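Local coordinates for protein PrgZ (Enterococcus faecalis, PDB 4FAJ) that serves as a membrane-anchored extracellular pheromone receptor, a peptide-binding protein of the bacterial solute-binding protein 5 family that is probably linked to peptide transport, at residues R148-K153 / K169-G174; S140-A145 / K189-E194; K217-K220 / D225-V228. All blocks are in the same frame, centred on the assembly; numbering follows the deposited sequence.

Two of these contacts share helix 139-150. Interaction 2 packs its 140-145 portion on strand 190-194, while interaction 1 joins its C-terminal end to the end of helix 168-172; interaction 1 is nested along the chain inside the loop that interaction 2 closes. Interaction 3 comes later in sequence, between helix 216-222 and the turn that follows it, and touches interaction 1 through Arg-148. All three are mainly apolar and largely buried, with no hydrogen bond across any of them. Interaction 1 includes an exposed proline and backbone carbonyls, interaction 2 is wholly aliphatic and aromatic, and interaction 3 is built on a tyrosine ring.

Interaction 1: R148-K153 / K169-G174; sequences RVVDPK and KEIASG
Ile-171 pushes its CG2 methyl against the last turn of the helix carrying Val-150, a packing of helix end on helix end, 139-150 against 168-172, within the type 2 periplasmic-binding-protein fold of this solute-binding protein 5 family member. The methyl comes to 3.6 Å from the carbonyl atom Val-150 O, and Val-150 CB stands 4.2 Å from the same CG2, so a single branch meets both backbone and side chain. With chi1 at -71°, Ile-171 keeps CG1 beside its backbone N, which leaves CG2 anti to that N as the branch turned to Val-150. Pro-152 adds a second, looser touch: its CG approaches Ile-171 O at 3.8 Å and its CD faces Ile-171 CG2 at 4.4 Å. The proline thus lies against the isoleucine from the solvent-exposed margin, whereas Val-150 and Ile-171 are buried.

After helix 139-150 the chain leaves helical angles at Asp-151, and Pro-152, next in line, still points toward Ile-171. On the partner, the departure comes at Gly-174, which takes a positive phi of 87°; its N makes a weak hydrogen bond back to Ile-171 O, the same carbonyl that Pro-152 approaches. Farther out, Arg-148 NH2 forms a salt bridge with Asp-74, and the side chain of Val-149 packs on Phe-162. Around Pro-152 the chain forms an Asx turn: Lys-153 N donates to Asp-151 OD1 over 3.0 Å, meeting that oxygen from 51° above the carboxylate plane.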
ATOM      1  N   ARG A 148      13.380 -13.287   9.431  1.00 22.56           N
ATOM      2  CA  ARG A 148      12.301 -14.048   8.828  1.00 23.30           C
ATOM      3  C   ARG A 148      11.770 -13.389   7.540  1.00 22.86           C
ATOM      4  O   ARG A 148      11.412 -14.083   6.593  1.00 22.49           O
ATOM      5  CB  ARG A 148      11.203 -14.196   9.882  1.00 23.54           C
ATOM      6  CG  ARG A 148      10.006 -14.987   9.508  1.00 24.86           C
ATOM      7  CD  ARG A 148       9.115 -15.070  10.721  1.00 25.41           C
ATOM      8  NE  ARG A 148       7.829 -15.628  10.376  1.00 26.02           N
ATOM      9  CZ  ARG A 148       6.706 -14.939  10.217  1.00 25.61           C
ATOM     10  NH1 ARG A 148       6.661 -13.620  10.402  1.00 24.33           N
ATOM     11  NH2 ARG A 148       5.605 -15.598   9.904  1.00 26.91           N
ATOM     12  N   VAL A 149      11.733 -12.055   7.502  1.00 22.16           N
ATOM     13  CA  VAL A 149      11.289 -11.343   6.300  1.00 21.80           C
ATOM     14  C   VAL A 149      12.267 -11.533   5.132  1.00 22.15           C
ATOM     15  O   VAL A 149      11.841 -11.766   4.003  1.00 22.12           O
ATOM     16  CB  VAL A 149      11.087  -9.822   6.554  1.00 21.50           C
ATOM     17  CG1 VAL A 149      10.711  -9.106   5.260  1.00 20.53           C
ATOM     18  CG2 VAL A 149      10.016  -9.600   7.606  1.00 21.46           C
ATOM     19  N   VAL A 150      13.565 -11.441   5.399  1.00 22.36           N
ATOM     20  CA  VAL A 150      14.571 -11.562   4.324  1.00 23.16           C
ATOM     21  C   VAL A 150      14.902 -13.014   3.926  1.00 23.95           C
ATOM     22  O   VAL A 150      15.434 -13.254   2.845  1.00 23.85           O
ATOM     23  CB  VAL A 150      15.880 -10.842   4.671  1.00 22.80           C
ATOM     24  CG1 VAL A 150      15.642  -9.342   4.767  1.00 22.45           C
ATOM     25  CG2 VAL A 150      16.479 -11.399   5.955  1.00 24.01           C
ATOM     26  N   ASP A 151      14.616 -13.966   4.812  1.00 25.25           N
ATOM     27  CA  ASP A 151      14.780 -15.404   4.523  1.00 26.62           C
ATOM     28  C   ASP A 151      14.005 -15.776   3.247  1.00 27.45           C
ATOM     29  O   ASP A 151      12.775 -15.691   3.224  1.00 27.19           O
ATOM     30  CB  ASP A 151      14.271 -16.227   5.713  1.00 26.73           C
ATOM     31  CG  ASP A 151      14.522 -17.724   5.563  1.00 27.89           C
ATOM     32  OD1 ASP A 151      14.870 -18.195   4.458  1.00 28.16           O
ATOM     33  OD2 ASP A 151      14.351 -18.437   6.569  1.00 26.87           O
ATOM     34  N   PRO A 152      14.722 -16.181   2.173  1.00 28.90           N
ATOM     35  CA  PRO A 152      14.051 -16.488   0.908  1.00 29.70           C
ATOM     36  C   PRO A 152      12.969 -17.553   1.052  1.00 30.77           C
ATOM     37  O   PRO A 152      12.010 -17.545   0.287  1.00 31.22           O
ATOM     38  CB  PRO A 152      15.195 -16.997   0.013  1.00 30.34           C
ATOM     39  CG  PRO A 152      16.412 -16.417   0.592  1.00 29.74           C
ATOM     40  CD  PRO A 152      16.180 -16.359   2.067  1.00 29.13           C
ATOM     41  N   LYS A 153      13.126 -18.443   2.035  1.00 32.06           N
ATOM     42  CA  LYS A 153      12.118 -19.461   2.357  1.00 32.98           C
ATOM     43  C   LYS A 153      10.763 -18.877   2.730  1.00 32.37           C
ATOM     44  O   LYS A 153       9.740 -19.515   2.520  1.00 32.63           O
ATOM     45  CB  LYS A 153      12.601 -20.371   3.494  1.00 33.87           C
ATOM     46  CG  LYS A 153      13.630 -21.411   3.068  1.00 36.53           C
ATOM     47  CD  LYS A 153      14.234 -22.145   4.271  1.00 38.47           C
ATOM     48  CE  LYS A 153      14.960 -23.430   3.854  1.00 41.30           C
ATOM     49  NZ  LYS A 153      15.869 -23.220   2.680  1.00 42.77           N
ATOM     50  N   LYS A 169      20.962  -7.518   0.699  1.00 33.54           N
ATOM     51  CA  LYS A 169      21.176  -7.794  -0.729  1.00 34.97           C
ATOM     52  C   LYS A 169      21.852  -9.153  -0.929  1.00 35.97           C
ATOM     53  O   LYS A 169      21.449  -9.922  -1.792  1.00 36.48           O
ATOM     54  CB  LYS A 169      22.024  -6.686  -1.388  1.00 35.15           C
ATOM     55  CG  LYS A 169      22.405  -6.957  -2.864  1.00 37.25           C
ATOM     56  CD  LYS A 169      23.201  -5.809  -3.519  1.00 39.58           C
ATOM     57  CE  LYS A 169      23.495  -6.125  -4.996  1.00 41.17           C
ATOM     58  NZ  LYS A 169      24.029  -4.966  -5.790  1.00 42.37           N
ATOM     59  N   GLU A 170      22.881  -9.435  -0.135  1.00 37.06           N
ATOM     60  CA  GLU A 170      23.639 -10.685  -0.258  1.00 38.10           C
ATOM     61  C   GLU A 170      22.818 -11.902   0.188  1.00 38.36           C
ATOM     62  O   GLU A 170      23.117 -13.037  -0.195  1.00 38.64           O
ATOM     63  CB  GLU A 170      24.937 -10.604   0.546  1.00 38.70           C
ATOM     64  CG  GLU A 170      26.025  -9.722  -0.093  1.00 40.31           C
ATOM     65  CD  GLU A 170      25.776  -8.217   0.039  1.00 41.60           C
ATOM     66  OE1 GLU A 170      24.702  -7.805   0.536  1.00 41.11           O
ATOM     67  OE2 GLU A 170      26.667  -7.446  -0.375  1.00 43.30           O
ATOM     68  N   ILE A 171      21.801 -11.656   1.013  1.00 38.06           N
ATOM     69  CA  ILE A 171      20.867 -12.690   1.456  1.00 38.21           C
ATOM     70  C   ILE A 171      19.849 -12.968   0.350  1.00 38.63           C
ATOM     71  O   ILE A 171      19.424 -14.113   0.163  1.00 39.37           O
ATOM     72  CB  ILE A 171      20.148 -12.267   2.763  1.00 37.49           C
ATOM     73  CG1 ILE A 171      21.128 -12.310   3.934  1.00 37.19           C
ATOM     74  CG2 ILE A 171      18.986 -13.172   3.077  1.00 37.56           C
ATOM     75  CD1 ILE A 171      20.617 -11.652   5.205  1.00 34.80           C
ATOM     76  N   ALA A 172      19.472 -11.916  -0.378  1.00 38.34           N
ATOM     77  CA  ALA A 172      18.537 -12.022  -1.497  1.00 38.39           C
ATOM     78  C   ALA A 172      19.121 -12.788  -2.682  1.00 39.13           C
ATOM     79  O   ALA A 172      18.412 -13.546  -3.340  1.00 39.21           O
ATOM     80  CB  ALA A 172      18.096 -10.633  -1.939  1.00 37.82           C
ATOM     81  N   SER A 173      20.407 -12.578  -2.954  1.00 39.66           N
ATOM     82  CA  SER A 173      21.096 -13.307  -4.013  1.00 40.59           C
ATOM     83  C   SER A 173      21.320 -14.775  -3.633  1.00 41.15           C
ATOM     84  O   SER A 173      21.505 -15.619  -4.508  1.00 42.00           O
ATOM     85  CB  SER A 173      22.442 -12.642  -4.350  1.00 41.06           C
ATOM     86  OG  SER A 173      23.476 -13.046  -3.461  1.00 41.89           O
ATOM     87  N   GLY A 174      21.301 -15.076  -2.334  1.00 40.94           N
ATOM     88  CA  GLY A 174      21.602 -16.413  -1.848  1.00 41.21           C
ATOM     89  C   GLY A 174      23.091 -16.597  -1.637  1.00 41.46           C
ATOM     90  O   GLY A 174      23.570 -17.722  -1.490  1.00 42.40           O
TER

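Interaction 2: S140-A145 / K189-E194; sequences SDFVAA and KTLEIE
Asp-141 OD2 takes two hydrogen bonds, from Trp-131 NE1 and from the backbone N of Thr-138, in the helical turn from which Phe-142 and Val-143 reach Leu-191. Its other oxygen, OD1, accepts from Gln-216 N, tying this buried carboxylate to the start of helix 216-222.

The contact itself is apolar, and the forked end of Leu-191 supplies its side from the strand. One branch, CD1, lies 3.8 Å from Phe-142 CB and 3.9 Å from Phe-142 CG, approaching the root of the ring obliquely. The second, CD2, is 4.0 Å from Val-143 CG2 and also comes within 4.1 Å of Phe-142 CB. Both prongs therefore share the phenylalanine methylene. The side chains of Phe-142 and Leu-191 run nearly perpendicular to each other; those of Val-143 and Leu-191 slip past one another in opposite directions.

Helix 139-150 is here laid on one face of a four-stranded antiparallel sheet, in the strand order 113-115, 120-124, 190-194, 183-186. Side-chain alternation along the strand sends Leu-191 to the helix, while Thr-190 and Glu-192 turn to the other face and touch neighbouring strands. Backbone bonds of Leu-191 with Ile-123 and of Glu-192 with Lys-184 hold strand 190-194 between its two partners. With chi1 at 167°, Val-143 has CG1 anti to its backbone N, which leaves CG2 beside that N and anti to the carbonyl carbon, and this is the methyl that meets Leu-191. Its side chain also touches Val-183 on the adjacent edge strand, while the side chain of Phe-142 packs on Leu-94, Ile-125 and Pro-213.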
ATOM      1  N   SER A 140      15.543  -9.363  20.761  1.00 20.43           N
ATOM      2  CA  SER A 140      15.601 -10.654  20.050  1.00 21.34           C
ATOM      3  C   SER A 140      14.356 -11.005  19.232  1.00 20.42           C
ATOM      4  O   SER A 140      14.475 -11.634  18.174  1.00 21.14           O
ATOM      5  CB  SER A 140      15.905 -11.787  21.032  1.00 22.24           C
ATOM      6  OG  SER A 140      17.284 -11.769  21.332  1.00 24.89           O
ATOM      7  N   ASP A 141      13.176 -10.611  19.712  1.00 20.04           N
ATOM      8  CA  ASP A 141      11.942 -10.694  18.910  1.00 19.48           C
ATOM      9  C   ASP A 141      12.084  -9.941  17.574  1.00 18.95           C
ATOM     10  O   ASP A 141      11.647 -10.439  16.516  1.00 18.71           O
ATOM     11  CB  ASP A 141      10.723 -10.119  19.666  1.00 19.27           C
ATOM     12  CG  ASP A 141      10.270 -10.982  20.843  1.00 20.32           C
ATOM     13  OD1 ASP A 141      10.329 -12.229  20.765  1.00 20.43           O
ATOM     14  OD2 ASP A 141       9.815 -10.396  21.857  1.00 21.16           O
ATOM     15  N   PHE A 142      12.661  -8.731  17.616  1.00 18.30           N
ATOM     16  CA  PHE A 142      12.869  -7.954  16.393  1.00 17.36           C
ATOM     17  C   PHE A 142      13.902  -8.599  15.464  1.00 17.33           C
ATOM     18  O   PHE A 142      13.654  -8.719  14.256  1.00 16.76           O
ATOM     19  CB  PHE A 142      13.262  -6.493  16.696  1.00 17.10           C
ATOM     20  CG  PHE A 142      12.115  -5.637  17.151  1.00 15.83           C
ATOM     21  CD1 PHE A 142      11.302  -4.988  16.229  1.00 15.09           C
ATOM     22  CD2 PHE A 142      11.860  -5.452  18.510  1.00 16.12           C
ATOM     23  CE1 PHE A 142      10.241  -4.193  16.644  1.00 14.61           C
ATOM     24  CE2 PHE A 142      10.804  -4.651  18.926  1.00 14.99           C
ATOM     25  CZ  PHE A 142       9.994  -4.027  17.988  1.00 14.49           C
ATOM     26  N   VAL A 143      15.030  -9.031  16.024  1.00 17.76           N
ATOM     27  CA  VAL A 143      16.078  -9.684  15.233  1.00 18.37           C
ATOM     28  C   VAL A 143      15.513 -10.870  14.446  1.00 19.14           C
ATOM     29  O   VAL A 143      15.687 -10.950  13.227  1.00 18.55           O
ATOM     30  CB  VAL A 143      17.268 -10.158  16.099  1.00 19.09           C
ATOM     31  CG1 VAL A 143      18.174 -11.093  15.307  1.00 18.65           C
ATOM     32  CG2 VAL A 143      18.062  -8.964  16.639  1.00 18.58           C
ATOM     33  N   ALA A 144      14.834 -11.778  15.145  1.00 19.97           N
ATOM     34  CA  ALA A 144      14.237 -12.958  14.511  1.00 20.63           C
ATOM     35  C   ALA A 144      13.138 -12.609  13.497  1.00 20.27           C
ATOM     36  O   ALA A 144      13.026 -13.277  12.468  1.00 20.58           O
ATOM     37  CB  ALA A 144      13.696 -13.925  15.570  1.00 21.33           C
ATOM     38  N   ALA A 145      12.336 -11.581  13.789  1.00 19.38           N
ATOM     39  CA  ALA A 145      11.263 -11.147  12.905  1.00 18.88           C
ATOM     40  C   ALA A 145      11.807 -10.673  11.571  1.00 18.75           C
ATOM     41  O   ALA A 145      11.294 -11.042  10.514  1.00 18.73           O
ATOM     42  CB  ALA A 145      10.430  -9.998  13.574  1.00 18.48           C
ATOM     43  N   LYS A 189      16.981  -5.289  25.654  1.00 26.29           N
ATOM     44  CA  LYS A 189      16.284  -4.043  25.277  1.00 25.78           C
ATOM     45  C   LYS A 189      16.973  -3.142  24.256  1.00 24.43           C
ATOM     46  O   LYS A 189      16.418  -2.105  23.920  1.00 24.59           O
ATOM     47  CB  LYS A 189      15.985  -3.212  26.529  1.00 26.25           C
ATOM     48  CG  LYS A 189      15.026  -3.884  27.513  1.00 29.22           C
ATOM     49  CD  LYS A 189      14.553  -2.924  28.613  1.00 32.90           C
ATOM     50  CE  LYS A 189      14.098  -3.677  29.861  1.00 35.00           C
ATOM     51  NZ  LYS A 189      14.030  -2.804  31.063  1.00 37.19           N
ATOM     52  N   THR A 190      18.145  -3.515  23.748  1.00 22.93           N
ATOM     53  CA  THR A 190      18.852  -2.656  22.797  1.00 21.85           C
ATOM     54  C   THR A 190      19.022  -3.361  21.456  1.00 21.20           C
ATOM     55  O   THR A 190      19.389  -4.540  21.400  1.00 20.95           O
ATOM     56  CB  THR A 190      20.217  -2.172  23.357  1.00 22.16           C
ATOM     57  OG1 THR A 190      19.986  -1.382  24.524  1.00 22.81           O
ATOM     58  CG2 THR A 190      20.981  -1.314  22.338  1.00 22.76           C
ATOM     59  N   LEU A 191      18.741  -2.617  20.391  1.00 20.02           N
ATOM     60  CA  LEU A 191      18.931  -3.056  19.016  1.00 19.82           C
ATOM     61  C   LEU A 191      20.005  -2.204  18.349  1.00 19.93           C
ATOM     62  O   LEU A 191      20.000  -0.980  18.498  1.00 19.43           O
ATOM     63  CB  LEU A 191      17.627  -2.894  18.242  1.00 19.13           C
ATOM     64  CG  LEU A 191      16.561  -3.976  18.360  1.00 20.29           C
ATOM     65  CD1 LEU A 191      15.249  -3.474  17.730  1.00 19.73           C
ATOM     66  CD2 LEU A 191      17.040  -5.271  17.680  1.00 18.46           C
ATOM     67  N   GLU A 192      20.920  -2.840  17.619  1.00 20.31           N
ATOM     68  CA  GLU A 192      21.873  -2.113  16.775  1.00 21.12           C
ATOM     69  C   GLU A 192      21.726  -2.583  15.322  1.00 20.96           C
ATOM     70  O   GLU A 192      21.724  -3.780  15.057  1.00 20.92           O
ATOM     71  CB  GLU A 192      23.313  -2.314  17.253  1.00 22.03           C
ATOM     72  CG  GLU A 192      24.350  -1.560  16.421  1.00 23.12           C
ATOM     73  CD  GLU A 192      25.781  -1.855  16.825  1.00 26.48           C
ATOM     74  OE1 GLU A 192      26.151  -1.561  17.976  1.00 28.39           O
ATOM     75  OE2 GLU A 192      26.551  -2.365  15.977  1.00 31.74           O
ATOM     76  N   ILE A 193      21.592  -1.633  14.397  1.00 20.66           N
ATOM     77  CA  ILE A 193      21.386  -1.926  12.969  1.00 20.17           C
ATOM     78  C   ILE A 193      22.450  -1.199  12.172  1.00 21.05           C
ATOM     79  O   ILE A 193      22.699  -0.009  12.422  1.00 19.96           O
ATOM     80  CB  ILE A 193      20.025  -1.403  12.483  1.00 19.83           C
ATOM     81  CG1 ILE A 193      18.876  -1.996  13.304  1.00 19.69           C
ATOM     82  CG2 ILE A 193      19.817  -1.689  10.984  1.00 18.89           C
ATOM     83  CD1 ILE A 193      17.710  -1.045  13.420  1.00 19.85           C
ATOM     84  N   GLU A 194      23.074  -1.900  11.219  1.00 21.75           N
ATOM     85  CA  GLU A 194      23.986  -1.261  10.275  1.00 22.60           C
ATOM     86  C   GLU A 194      23.422  -1.217   8.849  1.00 22.28           C
ATOM     87  O   GLU A 194      23.016  -2.234   8.286  1.00 21.78           O
ATOM     88  CB  GLU A 194      25.363  -1.929  10.264  1.00 24.00           C
ATOM     89  CG  GLU A 194      26.291  -1.260   9.266  1.00 26.59           C
ATOM     90  CD  GLU A 194      27.691  -1.136   9.750  1.00 32.65           C
ATOM     91  OE1 GLU A 194      28.051  -0.021  10.201  1.00 36.92           O
ATOM     92  OE2 GLU A 194      28.430  -2.147   9.694  1.00 36.22           O
TER

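Interaction 3: K217-K220 / D225-V228; sequences KAIK and DYGV
The Tyr-226 ring receives Ile-219 over one face and Ala-218 at its edge. The methyl carbon CD1 of Ile-219 hangs 4.0 Å from the centroid of that ring, only 20° off its normal, a CH-pi contact displaced toward the rim. Its closest ring atoms are Tyr-226 CG and CD2, each 3.8 Å from Ile-219 CD1. Ala-218 instead lies near the ring plane, with its CB 4.0 Å from Tyr-226 CE2. Two consecutive residues of one helix thus meet the ring from two directions, and the long axis of the isoleucine side chain crosses that of the tyrosine at about a right angle.

The bend in the isoleucine explains how it gets there. Its CB does not point at the ring, but a chi2 of -73° folds the end of the chain back, placing CD1 over the aromatic face. On the same side of the ring plane, but past the rim, comes Arg-148 from helix 139-150. The atom Arg-148 NH2 is 4.1 Å from Tyr-226 CD1. The atom Arg-148 CZ is 3.7 Å from Ile-219 CD1.

After helix 216-222 the chain makes a type II beta turn from Asp-225 to Val-228, whose Tyr-226 packs on the helix; the turn is closed by Val-228 N hydrogen bonding to Asp-225 O over 3.1 Å. Tyr-226 is the second residue of this turn, and Gly-227, the third, adopts the positive phi of 81° that the turn type requires there. The tyrosine CG is anti to its backbone N, which directs the ring at the helix. At its far end the hydroxyl has a weak hydrogen bond with Val-234 N, and Ala-218 touches that same Val-234.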
ATOM      1  N   LYS A 217       8.089 -17.046  20.762  1.00 23.68           N
ATOM      2  CA  LYS A 217       7.363 -18.210  21.294  1.00 24.78           C
ATOM      3  C   LYS A 217       6.204 -18.630  20.377  1.00 24.24           C
ATOM      4  O   LYS A 217       6.035 -19.814  20.076  1.00 24.27           O
ATOM      5  CB  LYS A 217       6.844 -17.897  22.704  1.00 25.67           C
ATOM      6  CG  LYS A 217       5.995 -18.990  23.355  1.00 28.21           C
ATOM      7  CD  LYS A 217       5.872 -18.762  24.868  1.00 30.66           C
ATOM      8  CE  LYS A 217       4.746 -19.581  25.470  1.00 33.33           C
ATOM      9  NZ  LYS A 217       3.419 -18.997  25.126  1.00 34.71           N
ATOM     10  N   ALA A 218       5.411 -17.653  19.942  1.00 23.40           N
ATOM     11  CA  ALA A 218       4.309 -17.888  19.003  1.00 23.10           C
ATOM     12  C   ALA A 218       4.787 -18.421  17.649  1.00 23.13           C
ATOM     13  O   ALA A 218       4.155 -19.319  17.084  1.00 23.49           O
ATOM     14  CB  ALA A 218       3.496 -16.610  18.794  1.00 22.44           C
ATOM     15  N   ILE A 219       5.885 -17.868  17.138  1.00 22.46           N
ATOM     16  CA  ILE A 219       6.442 -18.300  15.857  1.00 23.01           C
ATOM     17  C   ILE A 219       6.934 -19.749  15.947  1.00 24.50           C
ATOM     18  O   ILE A 219       6.721 -20.542  15.031  1.00 24.22           O
ATOM     19  CB  ILE A 219       7.597 -17.373  15.391  1.00 22.85           C
ATOM     20  CG1 ILE A 219       7.060 -15.981  15.021  1.00 22.46           C
ATOM     21  CG2 ILE A 219       8.362 -17.990  14.214  1.00 24.00           C
ATOM     22  CD1 ILE A 219       6.274 -15.939  13.708  1.00 23.09           C
ATOM     23  N   LYS A 220       7.586 -20.089  17.052  1.00 25.40           N
ATOM     24  CA  LYS A 220       8.054 -21.459  17.264  1.00 27.28           C
ATOM     25  C   LYS A 220       6.881 -22.431  17.363  1.00 28.48           C
ATOM     26  O   LYS A 220       6.961 -23.555  16.867  1.00 29.02           O
ATOM     27  CB  LYS A 220       8.904 -21.554  18.522  1.00 27.28           C
ATOM     28  CG  LYS A 220      10.253 -20.866  18.424  1.00 28.01           C
ATOM     29  CD  LYS A 220      10.854 -20.779  19.819  1.00 29.71           C
ATOM     30  CE  LYS A 220      12.236 -20.183  19.828  1.00 30.29           C
ATOM     31  NZ  LYS A 220      12.856 -20.363  21.191  1.00 31.94           N
ATOM     32  N   ASP A 225       1.989 -22.235  10.092  1.00 30.90           N
ATOM     33  CA  ASP A 225       0.589 -21.849  10.282  1.00 29.97           C
ATOM     34  C   ASP A 225       0.433 -20.509  11.018  1.00 28.00           C
ATOM     35  O   ASP A 225      -0.688 -20.111  11.357  1.00 26.35           O
ATOM     36  CB  ASP A 225      -0.163 -22.948  11.044  1.00 30.87           C
ATOM     37  CG  ASP A 225      -0.128 -24.294  10.329  1.00 33.55           C
ATOM     38  OD1 ASP A 225      -0.112 -24.312   9.080  1.00 35.05           O
ATOM     39  OD2 ASP A 225      -0.126 -25.335  11.023  1.00 36.20           O
ATOM     40  N   TYR A 226       1.538 -19.805  11.272  1.00 26.57           N
ATOM     41  CA  TYR A 226       1.412 -18.483  11.864  1.00 25.36           C
ATOM     42  C   TYR A 226       0.535 -17.592  10.987  1.00 24.89           C
ATOM     43  O   TYR A 226       0.764 -17.469   9.789  1.00 24.95           O
ATOM     44  CB  TYR A 226       2.755 -17.797  12.107  1.00 24.81           C
ATOM     45  CG  TYR A 226       2.565 -16.538  12.925  1.00 22.60           C
ATOM     46  CD1 TYR A 226       2.264 -15.330  12.314  1.00 21.98           C
ATOM     47  CD2 TYR A 226       2.623 -16.577  14.313  1.00 22.16           C
ATOM     48  CE1 TYR A 226       2.059 -14.176  13.062  1.00 20.17           C
ATOM     49  CE2 TYR A 226       2.419 -15.440  15.071  1.00 20.79           C
ATOM     50  CZ  TYR A 226       2.142 -14.239  14.443  1.00 20.65           C
ATOM     51  OH  TYR A 226       1.933 -13.103  15.194  1.00 19.96           O
ATOM     52  N   GLY A 227      -0.473 -16.980  11.597  1.00 24.96           N
ATOM     53  CA  GLY A 227      -1.354 -16.048  10.898  1.00 24.76           C
ATOM     54  C   GLY A 227      -2.460 -16.708  10.088  1.00 25.43           C
ATOM     55  O   GLY A 227      -3.197 -16.017   9.394  1.00 24.82           O
ATOM     56  N   VAL A 228      -2.596 -18.034  10.191  1.00 26.07           N
ATOM     57  CA  VAL A 228      -3.652 -18.751   9.476  1.00 26.88           C
ATOM     58  C   VAL A 228      -5.036 -18.302   9.958  1.00 26.77           C
ATOM     59  O   VAL A 228      -5.985 -18.262   9.178  1.00 26.91           O
ATOM     60  CB  VAL A 228      -3.495 -20.305   9.586  1.00 27.81           C
ATOM     61  CG1 VAL A 228      -3.957 -20.837  10.953  1.00 27.66           C
ATOM     62  CG2 VAL A 228      -4.246 -21.006   8.443  1.00 28.36           C
TER